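Local coordinates for transcriptional regulator, putative, Mar family (Thermotoga maritima, PDB 2ETH), which probably binds DNA as a MarR-type winged helix-turn-helix transcription factor and so regulates the expression of target genes, at the interface of chains A and B. Coordinates in Å, arbitrary orientation; residue numbers count along the deposited sequence, not the author numbering. Chains: chain A/B, transcriptional regulator, putative, Mar family.

Contact 1: the interface of chains A and B. Residues chain A 25, 29, 126, 129-130, 134, 138; chain B 141, 144-145, 148-149.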
loop_
_atom_site.group_PDB
_atom_site.type_symbol
_atom_site.label_atom_id
_atom_site.label_comp_id
_atom_site.label_asym_id
_atom_site.label_seq_id
_atom_site.Cartn_x
_atom_site.Cartn_y
_atom_site.Cartn_z
ATOM N N LEU A 25 -4.826 -8.519 -7.127
ATOM C CA LEU A 25 -5.613 -7.376 -7.550
ATOM C C LEU A 25 -4.710 -6.141 -7.615
ATOM O O LEU A 25 -4.630 -5.482 -8.651
ATOM C CB LEU A 25 -6.810 -7.164 -6.610
ATOM C CG LEU A 25 -8.035 -6.525 -7.238
ATOM C CD1 LEU A 25 -8.317 -7.153 -8.596
ATOM C CD2 LEU A 25 -9.213 -6.679 -6.296
ATOM N N PHE A 29 -3.757 -3.701 -10.574
ATOM C CA PHE A 29 -3.749 -2.216 -10.497
ATOM C C PHE A 29 -2.343 -1.618 -10.713
ATOM O O PHE A 29 -2.218 -0.514 -11.225
ATOM C CB PHE A 29 -4.257 -1.672 -9.140
ATOM C CG PHE A 29 -5.689 -1.986 -8.821
ATOM C CD1 PHE A 29 -6.701 -1.785 -9.754
ATOM C CD2 PHE A 29 -6.036 -2.432 -7.550
ATOM C CE1 PHE A 29 -8.008 -2.042 -9.435
ATOM C CE2 PHE A 29 -7.354 -2.698 -7.229
ATOM C CZ PHE A 29 -8.342 -2.497 -8.174
ATOM N N VAL A 126 -9.752 1.361 -14.900
ATOM C CA VAL A 126 -10.646 0.424 -14.208
ATOM C C VAL A 126 -12.059 0.627 -14.711
ATOM O O VAL A 126 -12.768 -0.337 -15.046
ATOM C CB VAL A 126 -10.596 0.634 -12.677
ATOM C CG1 VAL A 126 -11.761 -0.047 -11.945
ATOM C CG2 VAL A 126 -9.282 0.198 -12.133
ATOM N N LYS A 129 -13.447 -0.883 -17.879
ATOM C CA LYS A 129 -13.653 -2.335 -17.851
ATOM C C LYS A 129 -14.914 -2.717 -17.144
ATOM O O LYS A 129 -15.221 -3.887 -17.077
ATOM C CB LYS A 129 -12.468 -3.036 -17.204
ATOM C CG LYS A 129 -11.238 -2.947 -18.051
ATOM C CD LYS A 129 -9.988 -3.325 -17.254
ATOM C CE LYS A 129 -8.743 -3.298 -18.144
ATOM N N PHE A 130 -15.665 -1.743 -16.664
ATOM C CA PHE A 130 -16.957 -2.008 -16.066
ATOM C C PHE A 130 -18.158 -1.622 -16.978
ATOM O O PHE A 130 -18.225 -0.527 -17.488
ATOM C CB PHE A 130 -17.136 -1.188 -14.795
ATOM C CG PHE A 130 -16.217 -1.540 -13.632
ATOM C CD1 PHE A 130 -15.544 -2.732 -13.540
ATOM C CD2 PHE A 130 -16.125 -0.652 -12.571
ATOM C CE1 PHE A 130 -14.734 -3.004 -12.457
ATOM C CE2 PHE A 130 -15.331 -0.935 -11.471
ATOM C CZ PHE A 130 -14.622 -2.120 -11.429
ATOM N N ASP A 134 -21.788 -4.049 -13.998
ATOM C CA ASP A 134 -20.612 -4.328 -13.165
ATOM C C ASP A 134 -20.445 -3.199 -12.119
ATOM O O ASP A 134 -20.182 -3.442 -10.958
ATOM C CB ASP A 134 -19.296 -4.309 -13.943
ATOM C CG ASP A 134 -19.158 -5.397 -14.992
ATOM O OD1 ASP A 134 -19.671 -6.535 -14.856
ATOM O OD2 ASP A 134 -18.476 -5.065 -15.993
ATOM N N VAL A 138 -20.336 -3.440 -8.020
ATOM C CA VAL A 138 -19.061 -3.110 -7.395
ATOM C C VAL A 138 -19.208 -1.932 -6.403
ATOM O O VAL A 138 -18.752 -2.002 -5.235
ATOM C CB VAL A 138 -17.968 -2.802 -8.452
ATOM C CG1 VAL A 138 -16.738 -2.243 -7.792
ATOM C CG2 VAL A 138 -17.611 -4.093 -9.284
ATOM N N GLY B 141 -19.495 -7.619 -4.919
ATOM C CA GLY B 141 -18.846 -6.519 -5.574
ATOM C C GLY B 141 -17.361 -6.749 -5.721
ATOM O O GLY B 141 -16.748 -6.335 -6.681
ATOM N N ARG B 144 -17.029 -9.419 -8.555
ATOM C CA ARG B 144 -17.359 -8.761 -9.805
ATOM C C ARG B 144 -16.205 -7.873 -10.296
ATOM O O ARG B 144 -15.873 -7.878 -11.465
ATOM C CB ARG B 144 -18.666 -7.985 -9.633
ATOM C CG ARG B 144 -19.078 -7.158 -10.800
ATOM C CD ARG B 144 -19.479 -7.959 -12.033
ATOM N NE ARG B 144 -20.795 -8.511 -11.847
ATOM C CZ ARG B 144 -21.797 -8.561 -12.736
ATOM N NH1 ARG B 144 -21.727 -8.060 -13.963
ATOM N NH2 ARG B 144 -22.935 -9.131 -12.349
HETATM N N MSE B 145 -15.564 -7.149 -9.393
HETATM C CA MSE B 145 -14.392 -6.378 -9.748
HETATM C C MSE B 145 -13.207 -7.269 -10.171
HETATM O O MSE B 145 -12.535 -7.016 -11.168
HETATM C CB MSE B 145 -14.022 -5.481 -8.587
HETATM C CG MSE B 145 -12.733 -4.751 -8.811
HETATM SE SE MSE B 145 -12.298 -3.587 -7.344
HETATM C CE MSE B 145 -12.359 -4.868 -5.842
ATOM N N ALA B 148 -14.154 -8.570 -13.634
ATOM C CA ALA B 148 -14.089 -7.533 -14.679
ATOM C C ALA B 148 -12.670 -7.172 -15.040
ATOM O O ALA B 148 -12.337 -7.024 -16.200
ATOM C CB ALA B 148 -14.848 -6.304 -14.271
ATOM N N LEU B 149 -11.810 -7.076 -14.040
ATOM C CA LEU B 149 -10.406 -6.743 -14.279
ATOM C C LEU B 149 -9.543 -7.891 -14.831
ATOM O O LEU B 149 -8.413 -7.671 -15.260
ATOM C CB LEU B 149 -9.807 -6.179 -12.998
ATOM C CG LEU B 149 -10.535 -4.941 -12.439
ATOM C CD1 LEU B 149 -9.809 -4.417 -11.213
ATOM C CD2 LEU B 149 -10.686 -3.865 -13.487
#
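The C-terminal helix of chain B presses its side chains between the first and last helices of chain A and the loop leading into the latter, in a mostly apolar patch with a salt bridge at one end. B:Met145, a selenomethionine, runs through its middle. Its CB lies against the A:Val138 methyl CG2 at 3.9 Å, and CG passes the tip of the A:Phe130 ring. CG is anti to the backbone N, and chi2 of 179° keeps the chain straight out to SE, level with A:Phe29 CZ; it then bends at chi3 (55°), which brings CE to A:Leu25 CD2 at 3.7 Å. One turn on, B:Leu149 crosses A:Phe29 at about a right angle, its CD1 meeting the ring at CE1 (3.5 Å), while CD2 touches CD of A:Lys129, whose side chain is modelled only in part. B:Ala148 CB sits at the edge of the A:Phe130 ring, in its plane, 3.7 Å from CD1. That ring is held between A:Val126 O over one face and A:Val138 CG2 toward the rim of the other. At the far end B:Arg144 NH1 donates a nearly straight bond (167°) to the anti lone pair of A:Asp134 OD1, 2.7 Å away. The patch thus joins helix 132-150 of chain B to helices 15-30 and 132-150 of chain A and the loop before the latter.

Contact 2: the interface of chains A and B. Residues chain A 48, 52, 67, 69; chain B 23, 26-27, 30.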
loop_
_atom_site.group_PDB
_atom_site.type_symbol
_atom_site.label_atom_id
_atom_site.label_comp_id
_atom_site.label_asym_id
_atom_site.label_seq_id
_atom_site.Cartn_x
_atom_site.Cartn_y
_atom_site.Cartn_z
ATOM N N TYR A 48 3.021 7.115 3.767
ATOM C CA TYR A 48 1.762 7.187 4.489
ATOM C C TYR A 48 1.605 8.562 5.145
ATOM O O TYR A 48 0.538 9.226 5.020
ATOM C CB TYR A 48 1.755 6.026 5.526
ATOM C CG TYR A 48 0.412 5.680 6.113
ATOM C CD1 TYR A 48 -0.751 5.743 5.344
ATOM C CD2 TYR A 48 0.287 5.300 7.444
ATOM C CE1 TYR A 48 -2.007 5.432 5.881
ATOM C CE2 TYR A 48 -0.991 4.980 7.985
ATOM C CZ TYR A 48 -2.109 5.063 7.170
ATOM O OH TYR A 48 -3.338 4.787 7.656
ATOM N N TYR A 52 -1.054 11.559 3.969
ATOM C CA TYR A 52 -1.933 12.095 4.994
ATOM C C TYR A 52 -1.906 13.605 4.924
ATOM O O TYR A 52 -2.950 14.222 4.791
ATOM C CB TYR A 52 -1.518 11.578 6.372
ATOM C CG TYR A 52 -2.354 12.080 7.517
ATOM C CD1 TYR A 52 -3.738 12.025 7.449
ATOM C CD2 TYR A 52 -1.766 12.596 8.676
ATOM C CE1 TYR A 52 -4.538 12.469 8.502
ATOM C CE2 TYR A 52 -2.549 13.036 9.727
ATOM C CZ TYR A 52 -3.963 12.967 9.617
ATOM O OH TYR A 52 -4.824 13.430 10.599
ATOM N N PHE A 67 -2.233 9.631 14.270
ATOM C CA PHE A 67 -2.548 8.954 13.003
ATOM C C PHE A 67 -1.638 7.771 12.677
ATOM O O PHE A 67 -2.067 6.782 12.100
ATOM C CB PHE A 67 -2.458 9.957 11.846
ATOM C CG PHE A 67 -2.110 9.329 10.524
ATOM C CD1 PHE A 67 -3.108 8.880 9.689
ATOM C CD2 PHE A 67 -0.779 9.181 10.124
ATOM C CE1 PHE A 67 -2.801 8.298 8.482
ATOM C CE2 PHE A 67 -0.466 8.601 8.906
ATOM C CZ PHE A 67 -1.477 8.157 8.087
ATOM N N SER A 69 -0.606 5.589 14.279
ATOM C CA SER A 69 -0.719 4.820 15.513
ATOM C C SER A 69 0.643 4.711 16.126
ATOM O O SER A 69 0.958 3.660 16.691
ATOM C CB SER A 69 -1.292 3.407 15.272
ATOM O OG SER A 69 -1.512 3.141 13.905
ATOM N N PHE B 23 -8.120 6.225 1.400
ATOM C CA PHE B 23 -7.102 6.493 2.407
ATOM C C PHE B 23 -7.634 6.527 3.833
ATOM O O PHE B 23 -6.962 6.098 4.738
ATOM C CB PHE B 23 -6.403 7.832 2.097
ATOM C CG PHE B 23 -5.155 8.043 2.894
ATOM C CD1 PHE B 23 -3.985 7.467 2.504
ATOM C CD2 PHE B 23 -5.165 8.801 4.054
ATOM C CE1 PHE B 23 -2.847 7.630 3.250
ATOM C CE2 PHE B 23 -4.029 8.953 4.790
ATOM C CZ PHE B 23 -2.879 8.381 4.389
ATOM N N VAL B 26 -8.107 2.810 4.549
ATOM C CA VAL B 26 -6.767 2.314 4.921
ATOM C C VAL B 26 -6.385 2.754 6.343
ATOM O O VAL B 26 -5.888 1.932 7.127
ATOM C CB VAL B 26 -5.683 2.796 3.947
ATOM C CG1 VAL B 26 -4.278 2.543 4.539
ATOM C CG2 VAL B 26 -5.855 2.133 2.558
HETATM N N MSE B 27 -6.634 4.033 6.660
HETATM C CA MSE B 27 -6.445 4.580 8.004
HETATM C C MSE B 27 -7.131 3.740 9.034
HETATM O O MSE B 27 -6.551 3.519 10.086
HETATM C CB MSE B 27 -6.971 6.029 8.130
HETATM C CG MSE B 27 -5.960 7.137 7.752
HETATM SE SE MSE B 27 -6.670 9.006 7.689
HETATM C CE MSE B 27 -6.578 9.489 9.567
ATOM N N SER B 30 -5.563 0.379 9.424
ATOM C CA SER B 30 -4.375 0.630 10.293
ATOM C C SER B 30 -4.698 0.531 11.788
ATOM O O SER B 30 -3.836 0.178 12.613
ATOM C CB SER B 30 -3.742 2.009 9.988
ATOM O OG SER B 30 -3.568 2.816 11.158
HETATM O O HOH W 1 -0.722 0.734 13.383
#
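Aromatic and selenomethionine packing carries most of this patch, where helix 15-32 of chain B lies against helices 44-56 and 61-67 of chain A and the loop residue A:Ser69 after helix 61-67. A:Tyr48 crosses B:Phe23 obliquely, and its CE1 comes to 3.4 Å from CZ at the tip of the phenylalanine ring. Both side chains leave their helices with CG anti to the backbone N, A:Tyr48 at chi1 -164°. A:Phe67 touches chain B directly and also backs A:Tyr48, its CZ standing over the centre of the tyrosine ring; one of its own faces packs on A:Tyr52, so A:Phe67 links the two tyrosine rings. B:Met27 meets A:Phe67 at the edge, in the ring plane, with CG 3.4 Å from CE1. Its chain bends at chi3 (83°) and turns CE between A:Phe67 CD1 and A:Tyr52 CE1, the latter 3.8 Å away. B:Val26 CG1 adds a methyl contact to A:Tyr48 CE1, and the phenol OH of that tyrosine rests against B:Met27.

Polar contact is slight by comparison. B:Ser30 OG gives a weak hydrogen bond to A:Ser69 OG at 3.4 Å. A water reinforces this pair, lying 2.6 Å from A:Ser69 OG and a longer 3.3 Å from the carbonyl B:Ser30 O.

Contact 3: the interface of chains A and B. Residues chain A 39-44, 47; chain B 40, 42-45, 47.
This is a two-fold, largely polar backbone interface: a short antiparallel beta bridge pairs A:Lys43 with B:Lys43 and ties the two subunits together just ahead of helix 44-56. The amide A:Thr44 N donates to B:Met42 O at 3.1 Å, and B:Thr44 N returns the bond to A:Met42 O at 3.2 Å; both donors lie in the carbonyl plane, and the amides approach the carbonyls almost end-on, near 160°. B:Lys43 leaves with CG beside the backbone N (chi1 -68°) and stays extended to its tip, running alongside A:Asp41. Its methylenes CG, CD and CE pass over the carbonyl A:Asp41 O, and NZ ends on the syn lone pair of A:Asp41 OD1 at 2.6 Å in a salt bridge. An alanine here would remove the amine NZ and its aliphatic shaft, and would probably weaken this side-chain clamp on A:Asp41. B:Thr44 OG1, tucked between its own backbone N and carbonyl carbon (chi1 51°), donates to A:Ile39 O at 3.2 Å from above the carbonyl plane. Its CG2 faces A:Leu47 CD2, and the twin pair, A:Thr44 CG2 and B:Leu47 CD2, meets at 3.8 Å. In chain A the site lies between the short helix 37-41 and the start of helix 44-56; in chain B the matching stretch at B:Ser40 is loop.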
loop_
_atom_site.group_PDB
_atom_site.type_symbol
_atom_site.label_atom_id
_atom_site.label_comp_id
_atom_site.label_asym_id
_atom_site.label_seq_id
_atom_site.Cartn_x
_atom_site.Cartn_y
_atom_site.Cartn_z
ATOM N N ILE A 39 8.225 8.133 -5.234
ATOM C CA ILE A 39 7.383 7.204 -4.497
ATOM C C ILE A 39 8.016 5.822 -4.326
ATOM O O ILE A 39 7.901 5.213 -3.268
ATOM C CB ILE A 39 5.942 7.070 -5.135
ATOM N N SER A 40 8.698 5.329 -5.354
ATOM C CA SER A 40 9.211 3.964 -5.335
ATOM C C SER A 40 10.415 3.849 -4.397
ATOM O O SER A 40 10.698 2.782 -3.896
ATOM C CB SER A 40 9.602 3.512 -6.748
ATOM O OG SER A 40 10.783 4.168 -7.168
ATOM N N ASP A 41 11.100 4.964 -4.183
ATOM C CA ASP A 41 12.228 5.049 -3.285
ATOM C C ASP A 41 11.894 5.395 -1.811
ATOM O O ASP A 41 12.748 5.263 -0.950
ATOM C CB ASP A 41 13.167 6.108 -3.838
ATOM C CG ASP A 41 14.465 6.170 -3.091
ATOM O OD1 ASP A 41 15.053 5.105 -2.844
ATOM O OD2 ASP A 41 14.894 7.288 -2.744
HETATM N N MSE A 42 10.656 5.818 -1.528
HETATM C CA MSE A 42 10.217 6.125 -0.160
HETATM C C MSE A 42 9.899 4.870 0.618
HETATM O O MSE A 42 9.425 3.897 0.036
HETATM C CB MSE A 42 8.939 6.971 -0.163
HETATM C CG MSE A 42 9.118 8.378 -0.637
HETATM SE SE MSE A 42 7.503 9.359 -0.432
HETATM C CE MSE A 42 7.090 9.797 -2.276
ATOM N N LYS A 43 10.110 4.925 1.937
ATOM C CA LYS A 43 9.644 3.876 2.835
ATOM C C LYS A 43 8.148 3.968 3.004
ATOM O O LYS A 43 7.516 5.024 2.784
ATOM C CB LYS A 43 10.314 3.937 4.208
ATOM C CG LYS A 43 11.862 3.821 4.184
ATOM C CD LYS A 43 12.452 4.159 5.557
ATOM C CE LYS A 43 13.900 4.641 5.498
ATOM N NZ LYS A 43 14.918 3.573 5.767
ATOM N N THR A 44 7.577 2.845 3.413
ATOM C CA THR A 44 6.139 2.704 3.531
ATOM C C THR A 44 5.535 3.781 4.459
ATOM O O THR A 44 4.587 4.456 4.076
ATOM C CB THR A 44 5.765 1.251 3.992
ATOM O OG1 THR A 44 6.341 0.981 5.276
ATOM C CG2 THR A 44 6.293 0.199 2.993
ATOM N N LEU A 47 5.708 7.406 3.058
ATOM C CA LEU A 47 4.644 7.644 2.060
ATOM C C LEU A 47 3.285 7.860 2.724
ATOM O O LEU A 47 2.510 8.678 2.319
ATOM C CB LEU A 47 4.547 6.474 1.060
ATOM C CG LEU A 47 3.436 6.616 -0.002
ATOM C CD1 LEU A 47 3.617 7.952 -0.840
ATOM C CD2 LEU A 47 3.424 5.362 -0.890
ATOM N N SER B 40 7.919 -1.683 8.145
ATOM C CA SER B 40 7.836 -0.221 8.152
ATOM C C SER B 40 9.140 0.415 7.675
ATOM O O SER B 40 9.124 1.523 7.147
ATOM C CB SER B 40 7.396 0.318 9.523
ATOM O OG SER B 40 8.440 0.987 10.194
HETATM N N MSE B 42 11.009 -0.919 5.268
HETATM C CA MSE B 42 11.127 -1.243 3.840
HETATM C C MSE B 42 10.597 -0.160 2.896
HETATM O O MSE B 42 9.557 0.425 3.130
HETATM C CB MSE B 42 10.396 -2.558 3.529
HETATM C CG MSE B 42 11.323 -3.744 3.533
HETATM SE SE MSE B 42 10.432 -5.465 3.364
HETATM C CE MSE B 42 9.684 -5.617 5.069
ATOM N N LYS B 43 11.319 0.078 1.811
ATOM C CA LYS B 43 10.799 0.895 0.722
ATOM C C LYS B 43 9.685 0.128 0.009
ATOM O O LYS B 43 9.579 -1.099 0.131
ATOM C CB LYS B 43 11.917 1.260 -0.260
ATOM C CG LYS B 43 12.923 2.173 0.323
ATOM C CD LYS B 43 14.122 2.266 -0.573
ATOM C CE LYS B 43 15.111 3.317 -0.071
ATOM N NZ LYS B 43 16.173 3.498 -1.084
ATOM N N THR B 44 8.860 0.854 -0.734
ATOM C CA THR B 44 7.588 0.303 -1.203
ATOM C C THR B 44 7.763 -0.824 -2.214
ATOM O O THR B 44 7.041 -1.827 -2.143
ATOM C CB THR B 44 6.684 1.382 -1.805
ATOM O OG1 THR B 44 7.416 2.129 -2.771
ATOM C CG2 THR B 44 6.146 2.336 -0.716
ATOM N N THR B 45 8.722 -0.671 -3.134
ATOM C CA THR B 45 9.038 -1.735 -4.089
ATOM C C THR B 45 9.751 -2.962 -3.460
ATOM O O THR B 45 9.627 -4.076 -3.989
ATOM C CB THR B 45 9.798 -1.178 -5.293
ATOM O OG1 THR B 45 11.001 -0.567 -4.836
ATOM C CG2 THR B 45 8.957 -0.090 -5.975
ATOM N N LEU B 47 9.052 -4.088 -0.289
ATOM C CA LEU B 47 7.876 -4.754 0.305
ATOM C C LEU B 47 7.049 -5.481 -0.764
ATOM O O LEU B 47 6.634 -6.620 -0.596
ATOM C CB LEU B 47 7.007 -3.746 1.057
ATOM C CG LEU B 47 5.781 -4.352 1.716
ATOM C CD1 LEU B 47 6.208 -5.492 2.684
ATOM C CD2 LEU B 47 4.982 -3.299 2.406
#

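Contacts 2 and 3 are neighbours, with their C-alpha centres about 15 Å apart, whereas contact 1 lies about 25 Å from contact 2 and 26 Å from contact 3. Chain A helix 44-56 serves both contact 2 and contact 3, and chain A helix 15-30 enters contact 1 while its chain B counterpart, 15-32, forms contact 2. The first helix therefore ties the terminal-helix packing to the aromatic patch. Each contact has a twin with the chains exchanged, so the interface is extensive and intertwined. That fits the dimer typical of MarR proteins, in which subunit packing would set the spacing of the DNA-binding parts.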